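Local coordinates for protein rhizobiales Sp. Pch2 (Marine metagenome, PDB 6PB3) that probably uses ATP hydrolysis as a hexameric, TRIP13-like AAA+ remodeller to act on HORMA domain proteins that regulate bacterial cGAS-like enzymes in phage defence, at residues G31-M42 with E219-Q230; V180-D188 with L209-A217. All coordinates share one frame; numbering follows the deposited sequence.

Interaction 1 (G31-M42 with E219-Q230)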
loop_
_atom_site.group_PDB
_atom_site.type_symbol
_atom_site.label_atom_id
_atom_site.label_comp_id
_atom_site.label_asym_id
_atom_site.label_seq_id
_atom_site.Cartn_x
_atom_site.Cartn_y
_atom_site.Cartn_z
ATOM N N GLY A 31 31.607 11.256 -13.082
ATOM C CA GLY A 31 30.575 10.396 -13.590
ATOM C C GLY A 31 29.335 11.109 -14.064
ATOM O O GLY A 31 28.369 10.436 -14.433
ATOM N N LEU A 32 29.324 12.443 -14.068
ATOM C CA LEU A 32 28.179 13.222 -14.526
ATOM C C LEU A 32 28.459 13.988 -15.819
ATOM O O LEU A 32 27.763 14.968 -16.115
ATOM C CB LEU A 32 27.740 14.194 -13.427
ATOM C CG LEU A 32 27.333 13.491 -12.130
ATOM C CD1 LEU A 32 27.123 14.486 -11.016
ATOM C CD2 LEU A 32 26.081 12.603 -12.335
ATOM N N ASP A 33 29.464 13.566 -16.595
ATOM C CA ASP A 33 29.894 14.355 -17.750
ATOM C C ASP A 33 28.746 14.573 -18.726
ATOM O O ASP A 33 28.540 15.689 -19.219
ATOM C CB ASP A 33 31.074 13.677 -18.452
ATOM C CG ASP A 33 32.378 13.790 -17.663
ATOM O OD1 ASP A 33 32.552 14.783 -16.916
ATOM O OD2 ASP A 33 33.238 12.887 -17.798
ATOM N N THR A 34 27.971 13.525 -18.989
ATOM C CA THR A 34 26.828 13.647 -19.879
ATOM C C THR A 34 25.775 14.586 -19.300
ATOM O O THR A 34 25.208 15.414 -20.022
ATOM C CB THR A 34 26.240 12.262 -20.137
ATOM O OG1 THR A 34 25.634 11.774 -18.932
ATOM C CG2 THR A 34 27.360 11.299 -20.532
ATOM N N HIS A 35 25.492 14.470 -17.998
ATOM C CA HIS A 35 24.487 15.345 -17.393
ATOM C C HIS A 35 24.920 16.808 -17.438
ATOM O O HIS A 35 24.087 17.701 -17.649
ATOM C CB HIS A 35 24.199 14.911 -15.951
ATOM C CG HIS A 35 23.901 13.450 -15.804
ATOM N ND1 HIS A 35 24.865 12.480 -15.959
ATOM C CD2 HIS A 35 22.744 12.793 -15.538
ATOM C CE1 HIS A 35 24.322 11.288 -15.777
ATOM N NE2 HIS A 35 23.036 11.450 -15.520
ATOM N N LYS A 36 26.223 17.063 -17.247
ATOM C CA LYS A 36 26.784 18.416 -17.325
ATOM C C LYS A 36 26.602 19.008 -18.705
ATOM O O LYS A 36 26.150 20.150 -18.853
ATOM C CB LYS A 36 28.290 18.405 -17.011
ATOM C CG LYS A 36 28.725 18.057 -15.597
ATOM C CD LYS A 36 30.279 18.076 -15.524
ATOM C CE LYS A 36 30.807 17.644 -14.175
ATOM N NZ LYS A 36 32.297 17.403 -14.188
ATOM N N SER A 37 27.011 18.253 -19.727
ATOM C CA SER A 37 26.910 18.705 -21.112
ATOM C C SER A 37 25.466 19.013 -21.499
ATOM O O SER A 37 25.179 20.060 -22.091
ATOM C CB SER A 37 27.495 17.637 -22.039
ATOM O OG SER A 37 27.107 17.845 -23.383
ATOM N N ARG A 38 24.538 18.105 -21.189
ATOM C CA ARG A 38 23.146 18.342 -21.562
ATOM C C ARG A 38 22.567 19.531 -20.804
ATOM O O ARG A 38 21.926 20.407 -21.395
ATOM C CB ARG A 38 22.300 17.094 -21.315
ATOM C CG ARG A 38 22.672 15.919 -22.174
ATOM C CD ARG A 38 21.789 14.705 -21.830
ATOM N NE ARG A 38 22.295 13.510 -22.493
ATOM C CZ ARG A 38 21.868 12.274 -22.255
ATOM N NH1 ARG A 38 20.914 12.046 -21.364
ATOM N NH2 ARG A 38 22.398 11.261 -22.918
ATOM N N LEU A 39 22.798 19.589 -19.493
ATOM C CA LEU A 39 22.290 20.720 -18.728
ATOM C C LEU A 39 22.887 22.019 -19.242
ATOM O O LEU A 39 22.162 22.990 -19.480
ATOM C CB LEU A 39 22.576 20.524 -17.234
ATOM C CG LEU A 39 22.060 21.633 -16.314
ATOM C CD1 LEU A 39 20.547 21.807 -16.541
ATOM C CD2 LEU A 39 22.373 21.400 -14.811
ATOM N N SER A 40 24.204 22.036 -19.479
ATOM C CA SER A 40 24.855 23.271 -19.903
ATOM C C SER A 40 24.374 23.697 -21.287
ATOM O O SER A 40 24.121 24.884 -21.536
ATOM C CB SER A 40 26.391 23.096 -19.883
ATOM O OG SER A 40 27.005 24.009 -20.761
ATOM N N LYS A 41 24.282 22.751 -22.217
ATOM C CA LYS A 41 23.926 23.133 -23.577
ATOM C C LYS A 41 22.453 23.540 -23.678
ATOM O O LYS A 41 22.112 24.459 -24.435
ATOM C CB LYS A 41 24.260 21.991 -24.533
ATOM C CG LYS A 41 25.772 21.723 -24.707
ATOM C CD LYS A 41 25.992 20.393 -25.429
ATOM C CE LYS A 41 27.437 20.220 -25.934
ATOM N NZ LYS A 41 27.534 18.944 -26.712
HETATM N N MSE A 42 21.567 22.875 -22.931
HETATM C CA MSE A 42 20.131 23.206 -22.981
HETATM C C MSE A 42 19.889 24.618 -22.454
HETATM O O MSE A 42 19.130 25.405 -23.041
HETATM C CB MSE A 42 19.298 22.195 -22.177
HETATM C CG MSE A 42 17.781 22.381 -22.297
HETATM SE SE MSE A 42 17.092 22.228 -24.141
HETATM C CE MSE A 42 16.876 24.023 -24.581
ATOM N N GLU A 219 13.556 20.135 -21.087
ATOM C CA GLU A 219 14.293 18.890 -21.005
ATOM C C GLU A 219 14.195 18.355 -19.594
ATOM O O GLU A 219 14.207 19.119 -18.626
ATOM C CB GLU A 219 15.775 19.065 -21.398
ATOM C CG GLU A 219 16.511 17.737 -21.502
ATOM C CD GLU A 219 17.966 17.873 -21.871
ATOM O OE1 GLU A 219 18.468 19.003 -21.969
ATOM O OE2 GLU A 219 18.622 16.832 -22.054
ATOM N N ILE A 220 14.093 17.035 -19.497
ATOM C CA ILE A 220 14.209 16.304 -18.247
ATOM C C ILE A 220 15.507 15.511 -18.314
ATOM O O ILE A 220 15.732 14.768 -19.276
ATOM C CB ILE A 220 13.005 15.374 -18.030
ATOM C CG1 ILE A 220 11.680 16.173 -18.087
ATOM C CG2 ILE A 220 13.175 14.600 -16.715
ATOM C CD1 ILE A 220 10.397 15.281 -18.016
ATOM N N ILE A 221 16.353 15.662 -17.300
ATOM C CA ILE A 221 17.658 15.004 -17.243
ATOM C C ILE A 221 17.638 14.091 -16.038
ATOM O O ILE A 221 17.411 14.551 -14.908
ATOM C CB ILE A 221 18.813 16.011 -17.144
ATOM C CG1 ILE A 221 18.867 16.906 -18.385
ATOM C CG2 ILE A 221 20.192 15.286 -16.933
ATOM C CD1 ILE A 221 19.865 18.080 -18.197
ATOM N N THR A 222 17.886 12.807 -16.261
ATOM C CA THR A 222 17.656 11.829 -15.216
ATOM C C THR A 222 18.969 11.356 -14.607
ATOM O O THR A 222 19.967 11.167 -15.311
ATOM C CB THR A 222 16.840 10.646 -15.747
ATOM O OG1 THR A 222 17.489 10.072 -16.891
ATOM C CG2 THR A 222 15.434 11.134 -16.160
ATOM N N PHE A 223 18.940 11.167 -13.286
ATOM C CA PHE A 223 20.052 10.714 -12.463
ATOM C C PHE A 223 19.601 9.397 -11.841
ATOM O O PHE A 223 19.005 9.357 -10.761
ATOM C CB PHE A 223 20.423 11.748 -11.393
ATOM C CG PHE A 223 20.828 13.082 -11.956
ATOM C CD1 PHE A 223 19.898 13.897 -12.575
ATOM C CD2 PHE A 223 22.144 13.516 -11.878
ATOM C CE1 PHE A 223 20.271 15.120 -13.119
ATOM C CE2 PHE A 223 22.524 14.745 -12.412
ATOM C CZ PHE A 223 21.589 15.548 -13.021
ATOM N N ASP A 224 19.868 8.317 -12.533
ATOM C CA ASP A 224 19.630 7.008 -11.971
ATOM C C ASP A 224 20.975 6.333 -11.783
ATOM O O ASP A 224 22.032 6.979 -11.848
ATOM C CB ASP A 224 18.670 6.196 -12.843
ATOM C CG ASP A 224 18.855 6.457 -14.317
ATOM O OD1 ASP A 224 20.003 6.365 -14.791
ATOM O OD2 ASP A 224 17.844 6.738 -15.004
ATOM N N ARG A 225 20.931 5.035 -11.533
ATOM C CA ARG A 225 22.107 4.320 -11.071
ATOM C C ARG A 225 23.183 4.338 -12.155
ATOM O O ARG A 225 22.880 4.083 -13.325
ATOM C CB ARG A 225 21.697 2.900 -10.680
ATOM C CG ARG A 225 20.674 2.930 -9.528
ATOM C CD ARG A 225 20.260 1.575 -8.951
ATOM N NE ARG A 225 19.223 1.769 -7.933
ATOM C CZ ARG A 225 19.350 1.486 -6.637
ATOM N NH1 ARG A 225 20.467 0.946 -6.167
ATOM N NH2 ARG A 225 18.343 1.726 -5.807
ATOM N N PRO A 226 24.427 4.679 -11.822
ATOM C CA PRO A 226 25.457 4.801 -12.858
ATOM C C PRO A 226 25.679 3.482 -13.573
ATOM O O PRO A 226 25.686 2.409 -12.957
ATOM C CB PRO A 226 26.704 5.232 -12.069
ATOM C CG PRO A 226 26.436 4.816 -10.684
ATOM C CD PRO A 226 24.957 5.006 -10.497
ATOM N N ASN A 227 25.848 3.573 -14.891
ATOM C CA ASN A 227 26.161 2.405 -15.694
ATOM C C ASN A 227 27.656 2.113 -15.587
ATOM O O ASN A 227 28.402 2.812 -14.891
ATOM C CB ASN A 227 25.711 2.613 -17.141
ATOM C CG ASN A 227 26.394 3.803 -17.812
ATOM O OD1 ASN A 227 27.546 4.128 -17.524
ATOM N ND2 ASN A 227 25.673 4.460 -18.703
ATOM N N ASP A 228 28.107 1.071 -16.288
ATOM C CA ASP A 228 29.488 0.632 -16.123
ATOM C C ASP A 228 30.473 1.740 -16.477
ATOM O O ASP A 228 31.475 1.925 -15.778
ATOM C CB ASP A 228 29.741 -0.624 -16.950
ATOM C CG ASP A 228 28.887 -1.801 -16.489
ATOM O OD1 ASP A 228 27.688 -1.592 -16.194
ATOM O OD2 ASP A 228 29.410 -2.935 -16.432
ATOM N N ALA A 229 30.192 2.513 -17.531
ATOM C CA ALA A 229 31.093 3.602 -17.898
ATOM C C ALA A 229 31.128 4.664 -16.812
ATOM O O ALA A 229 32.202 5.150 -16.439
ATOM C CB ALA A 229 30.682 4.216 -19.239
ATOM N N GLN A 230 29.961 5.030 -16.280
ATOM C CA GLN A 230 29.921 6.045 -15.229
ATOM C C GLN A 230 30.592 5.558 -13.952
ATOM O O GLN A 230 31.287 6.329 -13.279
ATOM C CB GLN A 230 28.480 6.471 -14.961
ATOM C CG GLN A 230 27.873 7.189 -16.173
ATOM C CD GLN A 230 26.364 7.312 -16.096
ATOM O OE1 GLN A 230 25.663 6.364 -15.740
ATOM N NE2 GLN A 230 25.855 8.487 -16.434
#
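H35, I221 and Q230 bury the most surface where helix 33-42 runs antiparallel to strand 219-223, their short axes 9.4 Å apart, and they illustrate how one aromatic residue can be fitted from several sides. The H35 imidazole stands beside the backbone N of its own residue (chi1 -50°), which directs it at the strand. Its CD2 lies over the centre of the F223 ring, 3.7 Å from F223 CE2, with the two ring planes inclined at 33°. At the imidazole edge, H35 NE2 gives a weak, bent bond to T222 O (3.1 Å). The Q230 amide reaches another part of that edge, Q230 NE2 lying 3.3 Å from H35 CE1, its plane turned 16° from the ring. Q230 is itself held at both ends of a capping box with N227: N227 N donates to Q230 OE1 (2.9 Å) on an in-plane lone pair, and Q230 N donates to N227 OD1.

I221 uses two branches. Its CG2 packs on H35 CD2, while CD1 presses on the helix backbone, 3.5 Å from L39 N. Farther along, the extended E219 chain slides past M42, a selenomethionine, with E219 OE1 3.3 Å from M42 CB; both carboxylate oxygens are buried here and lack a partner in the model. L281 of the second subunit packs on E219 and M42. F223 also touches K87 of the probable Walker A loop. The arrangement is that of a helix packed antiparallel along strand 219-223, outermost on its side of the sheet within this chain, on a face of the AAA+ alpha/beta sheet, with L39 and M42 also reaching I77 of strand 76-81.

Interaction 2 (V180-D188 with L209-A217)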
loop_
_atom_site.group_PDB
_atom_site.type_symbol
_atom_site.label_atom_id
_atom_site.label_comp_id
_atom_site.label_asym_id
_atom_site.label_seq_id
_atom_site.Cartn_x
_atom_site.Cartn_y
_atom_site.Cartn_z
ATOM N N VAL A 180 1.486 26.021 -7.404
ATOM C CA VAL A 180 1.753 25.455 -8.721
ATOM C C VAL A 180 1.325 26.433 -9.806
ATOM O O VAL A 180 2.014 26.605 -10.818
ATOM C CB VAL A 180 1.052 24.091 -8.867
ATOM C CG1 VAL A 180 1.149 23.589 -10.298
ATOM C CG2 VAL A 180 1.665 23.085 -7.916
ATOM N N ASN A 181 0.200 27.116 -9.598
ATOM C CA ASN A 181 -0.286 28.031 -10.626
ATOM C C ASN A 181 0.632 29.237 -10.775
ATOM O O ASN A 181 0.908 29.679 -11.896
ATOM C CB ASN A 181 -1.710 28.471 -10.311
ATOM C CG ASN A 181 -2.684 28.036 -11.378
ATOM O OD1 ASN A 181 -3.087 26.875 -11.426
ATOM N ND2 ASN A 181 -3.046 28.960 -12.263
ATOM N N ALA A 182 1.118 29.778 -9.654
ATOM C CA ALA A 182 2.085 30.871 -9.716
ATOM C C ALA A 182 3.340 30.458 -10.475
ATOM O O ALA A 182 3.927 31.261 -11.208
ATOM C CB ALA A 182 2.444 31.334 -8.305
ATOM N N PHE A 183 3.767 29.209 -10.301
ATOM C CA PHE A 183 4.968 28.719 -10.963
ATOM C C PHE A 183 4.741 28.562 -12.460
ATOM O O PHE A 183 5.581 28.966 -13.273
ATOM C CB PHE A 183 5.368 27.392 -10.330
ATOM C CG PHE A 183 6.699 26.887 -10.769
ATOM C CD1 PHE A 183 7.861 27.547 -10.403
ATOM C CD2 PHE A 183 6.796 25.743 -11.544
ATOM C CE1 PHE A 183 9.098 27.076 -10.802
ATOM C CE2 PHE A 183 8.025 25.266 -11.949
ATOM C CZ PHE A 183 9.178 25.940 -11.584
ATOM N N ILE A 184 3.598 27.982 -12.831
ATOM C CA ILE A 184 3.232 27.809 -14.235
ATOM C C ILE A 184 3.153 29.156 -14.936
ATOM O O ILE A 184 3.697 29.344 -16.031
ATOM C CB ILE A 184 1.888 27.069 -14.334
ATOM C CG1 ILE A 184 2.047 25.595 -13.989
ATOM C CG2 ILE A 184 1.252 27.276 -15.686
ATOM C CD1 ILE A 184 0.731 25.016 -13.543
ATOM N N ARG A 185 2.427 30.099 -14.336
ATOM C CA ARG A 185 2.343 31.439 -14.901
ATOM C C ARG A 185 3.726 32.057 -15.059
ATOM O O ARG A 185 3.999 32.737 -16.055
ATOM C CB ARG A 185 1.447 32.314 -14.026
ATOM C CG ARG A 185 -0.008 31.862 -14.021
ATOM C CD ARG A 185 -0.850 32.629 -13.019
ATOM N NE ARG A 185 -2.209 32.097 -12.957
ATOM C CZ ARG A 185 -3.195 32.638 -12.247
ATOM N NH1 ARG A 185 -2.974 33.734 -11.529
ATOM N NH2 ARG A 185 -4.405 32.086 -12.255
ATOM N N GLY A 186 4.624 31.814 -14.101
ATOM C CA GLY A 186 5.967 32.367 -14.207
ATOM C C GLY A 186 6.738 31.778 -15.372
ATOM O O GLY A 186 7.380 32.504 -16.139
ATOM N N ILE A 187 6.681 30.454 -15.520
ATOM C CA ILE A 187 7.381 29.777 -16.608
ATOM C C ILE A 187 6.861 30.247 -17.960
ATOM O O ILE A 187 7.636 30.525 -18.881
ATOM C CB ILE A 187 7.215 28.260 -16.465
ATOM C CG1 ILE A 187 7.949 27.766 -15.227
ATOM C CG2 ILE A 187 7.674 27.552 -17.726
ATOM C CD1 ILE A 187 7.748 26.308 -15.013
ATOM N N ASP A 188 5.537 30.292 -18.115
ATOM C CA ASP A 188 4.953 30.755 -19.370
ATOM C C ASP A 188 5.400 32.174 -19.686
ATOM O O ASP A 188 5.702 32.501 -20.840
ATOM C CB ASP A 188 3.430 30.689 -19.288
ATOM C CG ASP A 188 2.920 29.282 -19.269
ATOM O OD1 ASP A 188 3.729 28.362 -19.507
ATOM O OD2 ASP A 188 1.716 29.092 -19.014
ATOM N N LEU A 209 6.310 15.684 -9.222
ATOM C CA LEU A 209 5.999 16.990 -9.782
ATOM C C LEU A 209 4.562 17.053 -10.280
ATOM O O LEU A 209 4.022 16.076 -10.800
ATOM C CB LEU A 209 6.943 17.315 -10.928
ATOM C CG LEU A 209 8.261 17.923 -10.498
ATOM C CD1 LEU A 209 9.076 18.256 -11.738
ATOM C CD2 LEU A 209 7.948 19.156 -9.685
ATOM N N ASP A 210 3.942 18.213 -10.109
ATOM C CA ASP A 210 2.643 18.442 -10.716
ATOM C C ASP A 210 2.729 18.237 -12.230
ATOM O O ASP A 210 3.718 18.626 -12.855
ATOM C CB ASP A 210 2.141 19.850 -10.403
ATOM C CG ASP A 210 0.702 20.058 -10.853
ATOM O OD1 ASP A 210 0.456 20.185 -12.075
ATOM O OD2 ASP A 210 -0.191 20.054 -9.982
ATOM N N PRO A 211 1.727 17.600 -12.838
ATOM C CA PRO A 211 1.790 17.326 -14.287
ATOM C C PRO A 211 1.919 18.579 -15.130
ATOM O O PRO A 211 2.600 18.570 -16.164
ATOM C CB PRO A 211 0.458 16.613 -14.564
ATOM C CG PRO A 211 0.018 16.101 -13.223
ATOM C CD PRO A 211 0.522 17.044 -12.204
ATOM N N ALA A 212 1.260 19.661 -14.718
ATOM C CA ALA A 212 1.345 20.915 -15.457
ATOM C C ALA A 212 2.733 21.538 -15.369
ATOM O O ALA A 212 3.109 22.344 -16.235
ATOM C CB ALA A 212 0.275 21.878 -14.943
ATOM N N VAL A 213 3.519 21.151 -14.363
ATOM C CA VAL A 213 4.923 21.523 -14.352
ATOM C C VAL A 213 5.717 20.595 -15.254
ATOM O O VAL A 213 6.524 21.048 -16.069
ATOM C CB VAL A 213 5.472 21.523 -12.914
ATOM C CG1 VAL A 213 7.001 21.538 -12.921
ATOM C CG2 VAL A 213 4.918 22.710 -12.145
ATOM N N ARG A 214 5.478 19.288 -15.142
ATOM C CA ARG A 214 6.274 18.312 -15.879
ATOM C C ARG A 214 6.178 18.535 -17.380
ATOM O O ARG A 214 7.191 18.500 -18.089
ATOM C CB ARG A 214 5.809 16.902 -15.523
ATOM C CG ARG A 214 6.930 15.920 -15.381
ATOM C CD ARG A 214 6.419 14.528 -15.165
ATOM N NE ARG A 214 5.415 14.463 -14.110
ATOM C CZ ARG A 214 4.802 13.336 -13.774
ATOM N NH1 ARG A 214 5.122 12.223 -14.418
ATOM N NH2 ARG A 214 3.881 13.315 -12.811
ATOM N N ARG A 215 4.965 18.781 -17.879
ATOM C CA ARG A 215 4.755 18.869 -19.317
ATOM C C ARG A 215 5.387 20.110 -19.927
ATOM O O ARG A 215 5.569 20.148 -21.146
ATOM C CB ARG A 215 3.254 18.830 -19.630
ATOM C CG ARG A 215 2.496 20.121 -19.347
ATOM C CD ARG A 215 0.999 19.955 -19.736
ATOM N NE ARG A 215 0.266 21.218 -19.658
ATOM C CZ ARG A 215 -0.697 21.473 -18.774
ATOM N NH1 ARG A 215 -1.070 20.540 -17.894
ATOM N NH2 ARG A 215 -1.305 22.657 -18.784
ATOM N N ARG A 216 5.757 21.096 -19.115
ATOM C CA ARG A 216 6.429 22.296 -19.594
ATOM C C ARG A 216 7.951 22.187 -19.634
ATOM O O ARG A 216 8.595 23.053 -20.234
ATOM C CB ARG A 216 6.035 23.490 -18.730
ATOM C CG ARG A 216 4.619 23.969 -19.006
ATOM C CD ARG A 216 4.183 25.025 -18.012
ATOM N NE ARG A 216 2.963 25.716 -18.445
ATOM C CZ ARG A 216 1.728 25.249 -18.268
ATOM N NH1 ARG A 216 1.534 24.067 -17.694
ATOM N NH2 ARG A 216 0.680 25.968 -18.671
ATOM N N ALA A 217 8.543 21.153 -19.043
ATOM C CA ALA A 217 9.994 21.015 -19.091
ATOM C C ALA A 217 10.469 20.951 -20.539
ATOM O O ALA A 217 9.965 20.158 -21.345
ATOM C CB ALA A 217 10.441 19.756 -18.329
#
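Helix 179-192 of the AAA+ alpha/beta core meets the short helix 211-214 and the turn that follows it. R216 buries the most surface. Its chain, extended from CG to NE, lays the guanidinium across I184, whose CG2 sits over the centre of the flat group, 3.3 Å from R216 NH2. Around the edge of that group the polar partners gather. R216 NE donates to D188 OD1 in a nearly straight bond (3.0 Å, 164°) that enters on the syn side of the carboxylate, and R216 NH2 adds a weak bond to D188 OD2. The remaining nitrogen, R216 NH1, donates to A212 O at 2.8 Å, so a carboxylate from one segment and a carbonyl from the other fix the rotation of the group.

In the fold, the chain passes from helix 179-192 through strand 197-203 to this short helix, then enters strand 219-223 by way of a type I turn from R214 to A217. Beside the salt bridge the contact is apolar: I184 CD1 presses tightly on A212 CB (3.5 Å), and V213 CG2 meets the edge of the F183 ring at F183 CD2 (3.6 Å). The phenyl group is placed there with its CG anti to the backbone N (chi1 -171°), and F132 and M201 pack around it. At the far end V180 CG1 lies 3.6 Å from D210 CG. D210 is the N-cap of helix 211-214, its OD1 accepting from A212 N through the anti lone pair, while R214 O and A217 O receive bonds from Q273 of the second subunit.

How the interactions relate
The two contacts lie 23 Å apart, yet the chain leads straight from one to the other: helix 211-214 of interaction 2 is followed by strand 219-223 of interaction 1, and interaction 2 is nested within the loop that interaction 1 closes. Interaction 1 is the more buried, about 7 Å between its centre and that of the chain against about 19 Å for interaction 2, and it sets a helix against a strand. Its chemistry mixes aromatic and aliphatic packing with an amide at the imidazole edge and a buried carboxylate, and the bond across it is weak. Interaction 2, partly buried, joins two helical elements and adds a salt bridge. Both reach the second subunit and strand 76-81.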